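Endosialidase (Enterobacteria phage phi92, PDB 4HIZ) cleaves alpha-2,8- and alpha-2,9-linked sialic acid polymers as a phage endosialidase, hydrolysing bonds within the chain. Local coordinates at the interface of chains A and B. Residues are numbered along the deposited sequence; one frame, centred on the assembly and turned at random. Chains: chain A/B, Endosialidase.

Contact 1: the interface of chains A and B. Residues chain A 590-596; chain B 573-574, 582-584, 586, 588.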
ATOM      1  N   LEU A 590     -23.878   4.589 -15.786  1.00 12.13           N
ATOM      2  CA  LEU A 590     -23.948   5.784 -14.938  1.00 11.67           C
ATOM      3  C   LEU A 590     -25.166   5.709 -14.020  1.00 11.79           C
ATOM      4  O   LEU A 590     -26.282   5.422 -14.481  1.00 12.04           O
ATOM      5  CB  LEU A 590     -24.000   7.078 -15.769  1.00 14.13           C
ATOM      6  CG  LEU A 590     -22.679   7.570 -16.424  1.00 18.14           C
ATOM      7  CD1 LEU A 590     -22.244   6.651 -17.477  1.00 20.42           C
ATOM      8  CD2 LEU A 590     -22.867   8.944 -17.025  1.00 18.60           C
ATOM      9  N   ASP A 591     -24.926   5.923 -12.731  1.00 10.98           N
ATOM     10  CA  ASP A 591     -26.049   6.050 -11.767  1.00 11.40           C
ATOM     11  C   ASP A 591     -26.574   7.484 -11.828  1.00 12.84           C
ATOM     12  O   ASP A 591     -26.379   8.186 -12.834  1.00 12.08           O
ATOM     13  CB  ASP A 591     -25.568   5.717 -10.351  1.00 13.68           C
ATOM     14  CG  ASP A 591     -25.241   4.236 -10.179  1.00 18.47           C
ATOM     15  OD1 ASP A 591     -25.899   3.423 -10.870  1.00 22.92           O
ATOM     16  OD2 ASP A 591     -24.368   3.869  -9.341  1.00 17.99           O
ATOM     17  N   GLY A 592     -27.226   7.911 -10.738  1.00 13.87           N
ATOM     18  CA  GLY A 592     -27.849   9.229 -10.670  1.00 13.26           C
ATOM     19  C   GLY A 592     -29.227   9.248 -11.305  1.00 13.96           C
ATOM     20  O   GLY A 592     -29.718   8.237 -11.802  1.00 13.79           O
ATOM     21  N   ASP A 593     -29.861  10.415 -11.287  1.00 14.23           N
ATOM     22  CA  ASP A 593     -31.128  10.620 -11.985  1.00 14.44           C
ATOM     23  C   ASP A 593     -30.873  10.751 -13.475  1.00 14.05           C
ATOM     24  O   ASP A 593     -31.644  10.250 -14.302  1.00 14.57           O
ATOM     25  CB  ASP A 593     -31.813  11.881 -11.437  1.00 14.24           C
ATOM     26  CG  ASP A 593     -32.322  11.690 -10.020  1.00 17.40           C
ATOM     27  OD1 ASP A 593     -32.452  10.523  -9.559  1.00 17.60           O
ATOM     28  OD2 ASP A 593     -32.606  12.739  -9.390  1.00 19.69           O
ATOM     29  N   TYR A 594     -29.756  11.378 -13.826  1.00 13.86           N
ATOM     30  CA  TYR A 594     -29.363  11.446 -15.219  1.00 13.25           C
ATOM     31  C   TYR A 594     -27.842  11.414 -15.303  1.00 12.33           C
ATOM     32  O   TYR A 594     -27.140  11.816 -14.367  1.00 12.67           O
ATOM     33  CB  TYR A 594     -29.967  12.691 -15.904  1.00 13.85           C
ATOM     34  CG  TYR A 594     -29.656  14.037 -15.256  1.00 15.22           C
ATOM     35  CD1 TYR A 594     -30.491  14.564 -14.256  1.00 16.12           C
ATOM     36  CD2 TYR A 594     -28.560  14.792 -15.660  1.00 17.52           C
ATOM     37  CE1 TYR A 594     -30.220  15.816 -13.680  1.00 19.29           C
ATOM     38  CE2 TYR A 594     -28.287  16.039 -15.081  1.00 19.81           C
ATOM     39  CZ  TYR A 594     -29.126  16.536 -14.100  1.00 20.90           C
ATOM     40  OH  TYR A 594     -28.880  17.758 -13.519  1.00 23.16           O
ATOM     41  N   GLY A 595     -27.325  10.833 -16.380  1.00 11.56           N
ATOM     42  CA  GLY A 595     -25.873  10.756 -16.531  1.00 12.08           C
ATOM     43  C   GLY A 595     -25.410  11.743 -17.562  1.00 12.73           C
ATOM     44  O   GLY A 595     -26.103  11.955 -18.566  1.00 14.98           O
ATOM     45  N   VAL A 596     -24.251  12.342 -17.311  1.00 11.32           N
ATOM     46  CA  VAL A 596     -23.734  13.392 -18.176  1.00 12.77           C
ATOM     47  C   VAL A 596     -22.341  12.973 -18.650  1.00 13.05           C
ATOM     48  O   VAL A 596     -21.478  12.658 -17.836  1.00 14.26           O
ATOM     49  CB  VAL A 596     -23.610  14.703 -17.397  1.00 15.36           C
ATOM     50  CG1 VAL A 596     -22.969  15.809 -18.256  1.00 17.36           C
ATOM     51  CG2 VAL A 596     -25.000  15.164 -16.904  1.00 15.80           C
TER
ATOM     52  N   VAL B 573     -20.139   4.726 -12.836  1.00  9.63           N
ATOM     53  CA  VAL B 573     -19.904   6.042 -12.213  1.00 10.45           C
ATOM     54  C   VAL B 573     -21.126   6.277 -11.315  1.00 11.31           C
ATOM     55  O   VAL B 573     -22.266   6.212 -11.790  1.00 11.80           O
ATOM     56  CB  VAL B 573     -19.732   7.140 -13.261  1.00 10.63           C
ATOM     57  CG1 VAL B 573     -19.270   8.460 -12.589  1.00 11.67           C
ATOM     58  CG2 VAL B 573     -18.659   6.723 -14.308  1.00 11.83           C
ATOM     59  N   THR B 574     -20.871   6.511 -10.025  1.00 11.28           N
ATOM     60  CA  THR B 574     -21.933   6.360  -9.011  1.00 11.56           C
ATOM     61  C   THR B 574     -22.586   7.661  -8.521  1.00 12.91           C
ATOM     62  O   THR B 574     -23.778   7.648  -8.220  1.00 12.19           O
ATOM     63  CB  THR B 574     -21.377   5.660  -7.736  1.00 11.45           C
ATOM     64  OG1 THR B 574     -20.382   6.509  -7.125  1.00 11.60           O
ATOM     65  CG2 THR B 574     -20.773   4.283  -8.073  1.00 12.22           C
ATOM     66  N   GLN B 582     -26.561  10.857  -2.612  1.00 16.18           N
ATOM     67  CA  GLN B 582     -26.574  10.460  -4.021  1.00 15.60           C
ATOM     68  C   GLN B 582     -26.789  11.692  -4.903  1.00 16.03           C
ATOM     69  O   GLN B 582     -27.833  12.347  -4.817  1.00 16.39           O
ATOM     70  CB  GLN B 582     -27.700   9.447  -4.267  1.00 16.06           C
ATOM     71  CG  GLN B 582     -27.926   9.115  -5.736  1.00 15.31           C
ATOM     72  CD  GLN B 582     -26.688   8.430  -6.310  1.00 14.89           C
ATOM     73  OE1 GLN B 582     -26.230   7.423  -5.761  1.00 15.84           O
ATOM     74  NE2 GLN B 582     -26.124   8.995  -7.383  1.00 13.29           N
ATOM     75  N   GLN B 583     -25.790  12.015  -5.740  1.00 14.81           N
ATOM     76  CA  GLN B 583     -25.970  13.061  -6.742  1.00 15.61           C
ATOM     77  C   GLN B 583     -27.067  12.745  -7.752  1.00 14.29           C
ATOM     78  O   GLN B 583     -27.194  11.603  -8.217  1.00 15.20           O
ATOM     79  CB  GLN B 583     -24.657  13.311  -7.512  1.00 19.23           C
ATOM     80  CG  GLN B 583     -23.594  13.897  -6.612  1.00 24.59           C
ATOM     81  CD  GLN B 583     -24.010  15.257  -6.063  1.00 29.77           C
ATOM     82  OE1 GLN B 583     -24.353  16.158  -6.841  1.00 32.40           O
ATOM     83  NE2 GLN B 583     -24.015  15.406  -4.725  1.00 30.75           N
ATOM     84  N   SER B 584     -27.854  13.763  -8.104  1.00 14.88           N
ATOM     85  CA  SER B 584     -28.804  13.625  -9.207  1.00 15.11           C
ATOM     86  C   SER B 584     -28.086  13.558 -10.551  1.00 14.35           C
ATOM     87  O   SER B 584     -28.489  12.789 -11.427  1.00 15.28           O
ATOM     88  CB  SER B 584     -29.796  14.791  -9.195  1.00 17.76           C
ATOM     89  OG  SER B 584     -30.720  14.602  -8.124  1.00 20.19           O
ATOM     90  N   VAL B 586     -24.797  12.503 -12.491  1.00 12.65           N
ATOM     91  CA  VAL B 586     -23.534  11.763 -12.400  1.00 12.29           C
ATOM     92  C   VAL B 586     -22.725  12.109 -13.629  1.00 12.48           C
ATOM     93  O   VAL B 586     -23.275  12.134 -14.733  1.00 13.81           O
ATOM     94  CB  VAL B 586     -23.853  10.259 -12.311  1.00 14.54           C
ATOM     95  CG1 VAL B 586     -22.655   9.403 -12.668  1.00 15.01           C
ATOM     96  CG2 VAL B 586     -24.351   9.945 -10.885  1.00 15.58           C
ATOM     97  N   VAL B 588     -19.148  12.316 -16.221  1.00 13.17           N
ATOM     98  CA  VAL B 588     -17.874  11.910 -16.828  1.00 12.01           C
ATOM     99  C   VAL B 588     -17.479  13.110 -17.691  1.00 12.35           C
ATOM    100  O   VAL B 588     -18.268  13.560 -18.515  1.00 13.20           O
ATOM    101  CB  VAL B 588     -18.026  10.656 -17.718  1.00 12.91           C
ATOM    102  CG1 VAL B 588     -16.717  10.379 -18.479  1.00 13.90           C
ATOM    103  CG2 VAL B 588     -18.435   9.454 -16.853  1.00 12.83           C
TER
HETATM  104  O   HOH W   1     -25.013   5.069  -6.927  1.00 17.37           O
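The backbone carbonyl oxygen of B:Ser584 takes two N-H donors from chain A. A:Tyr594 N reaches B:Ser584 O at 3.1 Å, nearly along the C=O axis. A:Asp593 N comes in at 2.7 Å to the same B:Ser584 O, in the carbonyl plane on a lone pair, but the hydrogen bond is bent (130° at H). The A:Tyr594 ring, with CG in the crowded position between backbone N and carbonyl carbon (chi1 56°), turns one face to this oxygen, which sits near the rim. On the same serine the hydroxyl OG, anti to the carbonyl carbon, donates to A:Asp593 OD2 at 2.9 Å from above the carboxylate plane. From here the chains run on as parallel beta strands, A 594-599 beside B 585-590: A:Tyr594 O accepts from B:Val586 N, B:Val586 O from A:Val596 N, and A:Val596 O from B:Val588 N. B:Val586 packs CG2 on the A:Asp591-A:Gly592 turn, 3.6 Å from A:Gly592 CA; its side chain crosses that of A:Leu590 obliquely, with CG1 leaning toward A:Leu590 CB at the strand end. A second parallel pairing sets A:Leu590 beside B:Val573, where A:Asp591 N gives an almost straight bond to B:Val573 O (178° at H). Next to it B:Gln582, bent at chi2, lays its amide flat between two carbonyls of its own chain, NE2 donating to B:Thr574 O and B:Gln583 O. Its OE1 shares a water with B:Thr574 O and the carboxylate oxygen A:Asp591 OD2, 2.8 Å from that water.

Contact 2: the interface of chains A and B. Residues chain A 612-617; chain B 596-599, 609, 611.
A:Cys614 ends strand A 610-614, and its side chain lies beside those of B:Val596 and B:Ala598, on the same face of the sheet. Its CB packs 3.8 Å from the methyl CB of B:Ala598. One atom further, SG is turned anti to the carbonyl carbon, beside the backbone N (chi1 -45°), and meets B:Val596 CG1 at 3.9 Å; B:Ile597 O is a near neighbour of CB and SG alike. That carbonyl is already used by the backbone: A:Cys614 N donates to B:Ile597 O at 2.8 Å, nearly along the C=O axis, and one step back B:Ile597 N donates to A:Ile612 O in the same fashion. The strands pair in parallel, and as in any beta strand the side chains alternate between the two faces. On the face away from the cysteine, A:Leu613 and B:Ile597 lie side by side and point the same way, with A:Leu613 CD2 touching B:Ile597 CD1 at 4.0 Å. Past A:Cys614 the regular ladder gives way to the A:Gly615-A:Gly616 turn. B:Lys599 N still donates to A:Gly616 O, but from 56° out of the carbonyl plane. B:Gln609 reaches alongside this turn with an extended chain, CG anti to its own backbone N; its NE2 donates to B:Lys599 O at 3.0 Å, and a water links the same NE2 to A:Glu617 N. B:Leu611, also of chain B, brings CD2 to 3.5 Å from A:Cys614 O at the end of the strand. Together the contacts stitch strands of different subunits into one sheet, which would hold the chains in register along the C-terminal stalk of the trimeric endosialidase.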
ATOM      1  N   ILE A 612     -16.509  13.590 -29.541  1.00 12.07           N
ATOM      2  CA  ILE A 612     -16.645  12.732 -30.738  1.00 11.83           C
ATOM      3  C   ILE A 612     -16.970  11.306 -30.277  1.00 12.16           C
ATOM      4  O   ILE A 612     -16.173  10.664 -29.590  1.00 13.78           O
ATOM      5  CB  ILE A 612     -15.364  12.684 -31.609  1.00 12.13           C
ATOM      6  CG1 ILE A 612     -14.905  14.118 -31.931  1.00 11.59           C
ATOM      7  CG2 ILE A 612     -15.654  11.877 -32.898  1.00 12.52           C
ATOM      8  CD1 ILE A 612     -13.545  14.138 -32.677  1.00 12.81           C
ATOM      9  N   LEU A 613     -18.135  10.812 -30.657  1.00 10.98           N
ATOM     10  CA  LEU A 613     -18.538   9.451 -30.319  0.50 11.64           C
ATOM     11  C   LEU A 613     -18.292   8.620 -31.555  1.00 10.98           C
ATOM     12  O   LEU A 613     -18.749   8.984 -32.633  1.00 11.90           O
ATOM     13  CB  LEU A 613     -20.023   9.424 -29.979  0.50 13.49           C
ATOM     14  CG  LEU A 613     -20.434  10.350 -28.835  0.50 15.16           C
ATOM     15  CD1 LEU A 613     -21.921  10.556 -28.903  0.50 15.54           C
ATOM     16  CD2 LEU A 613     -20.041   9.726 -27.505  0.50 15.73           C
ATOM     17  N   CYS A 614     -17.560   7.511 -31.411  1.00 11.21           N
ATOM     18  CA  CYS A 614     -17.070   6.763 -32.584  1.00 11.90           C
ATOM     19  C   CYS A 614     -17.459   5.303 -32.551  1.00 11.64           C
ATOM     20  O   CYS A 614     -17.252   4.641 -31.532  1.00 12.70           O
ATOM     21  CB  CYS A 614     -15.530   6.787 -32.623  1.00 14.23           C
ATOM     22  SG  CYS A 614     -14.759   8.371 -32.319  1.00 17.39           S
ATOM     23  N   GLY A 615     -17.978   4.797 -33.669  1.00 11.12           N
ATOM     24  CA  GLY A 615     -18.314   3.377 -33.753  1.00 11.87           C
ATOM     25  C   GLY A 615     -17.087   2.516 -34.021  1.00 12.90           C
ATOM     26  O   GLY A 615     -17.163   1.281 -33.852  1.00 13.29           O
ATOM     27  N   GLY A 616     -15.999   3.144 -34.510  1.00 11.99           N
ATOM     28  CA  GLY A 616     -14.724   2.456 -34.705  1.00 12.75           C
ATOM     29  C   GLY A 616     -13.674   2.947 -33.710  1.00 12.74           C
ATOM     30  O   GLY A 616     -13.970   3.699 -32.778  1.00 12.82           O
ATOM     31  N   GLU A 617     -12.435   2.520 -33.923  1.00 13.37           N
ATOM     32  CA  GLU A 617     -11.402   2.665 -32.909  0.78 14.61           C
ATOM     33  C   GLU A 617     -10.807   4.078 -32.854  1.00 15.02           C
ATOM     34  O   GLU A 617     -10.285   4.500 -31.808  1.00 16.08           O
ATOM     35  CB  GLU A 617     -10.310   1.585 -33.124  0.78 16.39           C
ATOM     36  CG  GLU A 617      -9.239   1.583 -32.022  0.78 19.77           C
ATOM     37  CD  GLU A 617      -8.350   0.318 -31.961  0.78 24.93           C
ATOM     38  OE1 GLU A 617      -8.816  -0.834 -32.155  0.78 19.93           O
ATOM     39  OE2 GLU A 617      -7.154   0.492 -31.665  0.78 33.75           O
TER
ATOM     40  N   VAL B 596     -12.709  11.823 -27.252  1.00 12.26           N
ATOM     41  CA  VAL B 596     -13.018  10.722 -28.120  1.00 12.30           C
ATOM     42  C   VAL B 596     -13.547   9.560 -27.252  1.00 12.84           C
ATOM     43  O   VAL B 596     -12.867   9.132 -26.307  1.00 13.29           O
ATOM     44  CB  VAL B 596     -11.713  10.262 -28.837  1.00 13.23           C
ATOM     45  CG1 VAL B 596     -11.972   8.989 -29.662  1.00 14.38           C
ATOM     46  CG2 VAL B 596     -11.113  11.390 -29.702  1.00 14.73           C
ATOM     47  N   ILE B 597     -14.770   9.086 -27.526  1.00 11.64           N
ATOM     48  CA  ILE B 597     -15.279   7.853 -26.905  1.00 12.12           C
ATOM     49  C   ILE B 597     -15.420   6.890 -28.061  1.00 11.43           C
ATOM     50  O   ILE B 597     -16.180   7.161 -28.999  1.00 11.94           O
ATOM     51  CB  ILE B 597     -16.593   8.129 -26.222  1.00 15.06           C
ATOM     52  CG1 ILE B 597     -16.322   9.208 -25.147  1.00 17.80           C
ATOM     53  CG2 ILE B 597     -17.168   6.833 -25.631  1.00 14.88           C
ATOM     54  CD1 ILE B 597     -17.529   9.655 -24.425  1.00 20.88           C
ATOM     55  N   ALA B 598     -14.656   5.798 -28.041  1.00 10.95           N
ATOM     56  CA  ALA B 598     -14.535   4.983 -29.244  1.00 11.16           C
ATOM     57  C   ALA B 598     -14.602   3.491 -28.944  1.00 11.59           C
ATOM     58  O   ALA B 598     -14.417   3.045 -27.785  1.00 12.23           O
ATOM     59  CB  ALA B 598     -13.191   5.281 -29.975  1.00 11.83           C
ATOM     60  N   LYS B 599     -14.771   2.716 -30.014  1.00 11.70           N
ATOM     61  CA  LYS B 599     -14.921   1.279 -29.890  1.00 11.10           C
ATOM     62  C   LYS B 599     -13.714   0.597 -30.533  1.00 11.38           C
ATOM     63  O   LYS B 599     -13.547   0.656 -31.753  1.00 11.74           O
ATOM     64  CB  LYS B 599     -16.227   0.821 -30.567  1.00 11.83           C
ATOM     65  CG  LYS B 599     -16.417  -0.727 -30.565  1.00 11.24           C
ATOM     66  CD  LYS B 599     -16.690  -1.233 -29.121  1.00 11.24           C
ATOM     67  CE  LYS B 599     -16.410  -2.733 -29.062  1.00 11.83           C
ATOM     68  NZ  LYS B 599     -14.926  -2.956 -28.963  1.00 12.01           N
ATOM     69  N   GLN B 609     -18.566  -4.962 -34.509  1.00 11.31           N
ATOM     70  CA  GLN B 609     -18.037  -3.713 -33.928  1.00 10.54           C
ATOM     71  C   GLN B 609     -18.987  -2.519 -33.943  1.00 10.72           C
ATOM     72  O   GLN B 609     -19.384  -2.046 -35.008  1.00 10.92           O
ATOM     73  CB  GLN B 609     -16.760  -3.275 -34.680  1.00  9.50           C
ATOM     74  CG  GLN B 609     -16.085  -2.051 -34.050  1.00  9.71           C
ATOM     75  CD  GLN B 609     -14.917  -1.571 -34.913  1.00 11.16           C
ATOM     76  OE1 GLN B 609     -14.970  -1.693 -36.134  1.00 11.57           O
ATOM     77  NE2 GLN B 609     -13.911  -0.981 -34.289  1.00 12.22           N
ATOM     78  N   LEU B 611     -20.519   0.931 -31.151  1.00  9.91           N
ATOM     79  CA  LEU B 611     -20.702   1.610 -29.863  1.00 10.52           C
ATOM     80  C   LEU B 611     -22.195   1.841 -29.679  1.00 10.70           C
ATOM     81  O   LEU B 611     -22.850   2.333 -30.591  1.00 11.74           O
ATOM     82  CB  LEU B 611     -19.965   2.956 -29.892  1.00 11.50           C
ATOM     83  CG  LEU B 611     -20.049   3.779 -28.600  1.00 13.46           C
ATOM     84  CD1 LEU B 611     -19.316   3.029 -27.477  1.00 14.91           C
ATOM     85  CD2 LEU B 611     -19.466   5.189 -28.825  1.00 12.78           C
TER
HETATM   86  O   HOH W   2     -12.212   0.615 -36.215  1.00 20.13           O

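About 22 Å separates the C-alpha centres of contact 1 and contact 2, and strand 594-599 belongs to both. In contact 1 the chain A copy of this strand pairs with 585-590 of chain B; in contact 2 the chain B copy pairs with 610-614 of chain A. A:Val596 takes part in contact 1 and B:Val596 in contact 2. Since sites repeat in each copy, strand 594-599 of any chain should be flanked by 585-590 of one neighbour and 610-614 of the other. With three copies in the assembly the parallel pairing suggests an interwoven beta-helix, in which folding of this C-terminal region and trimer formation would be closely coupled.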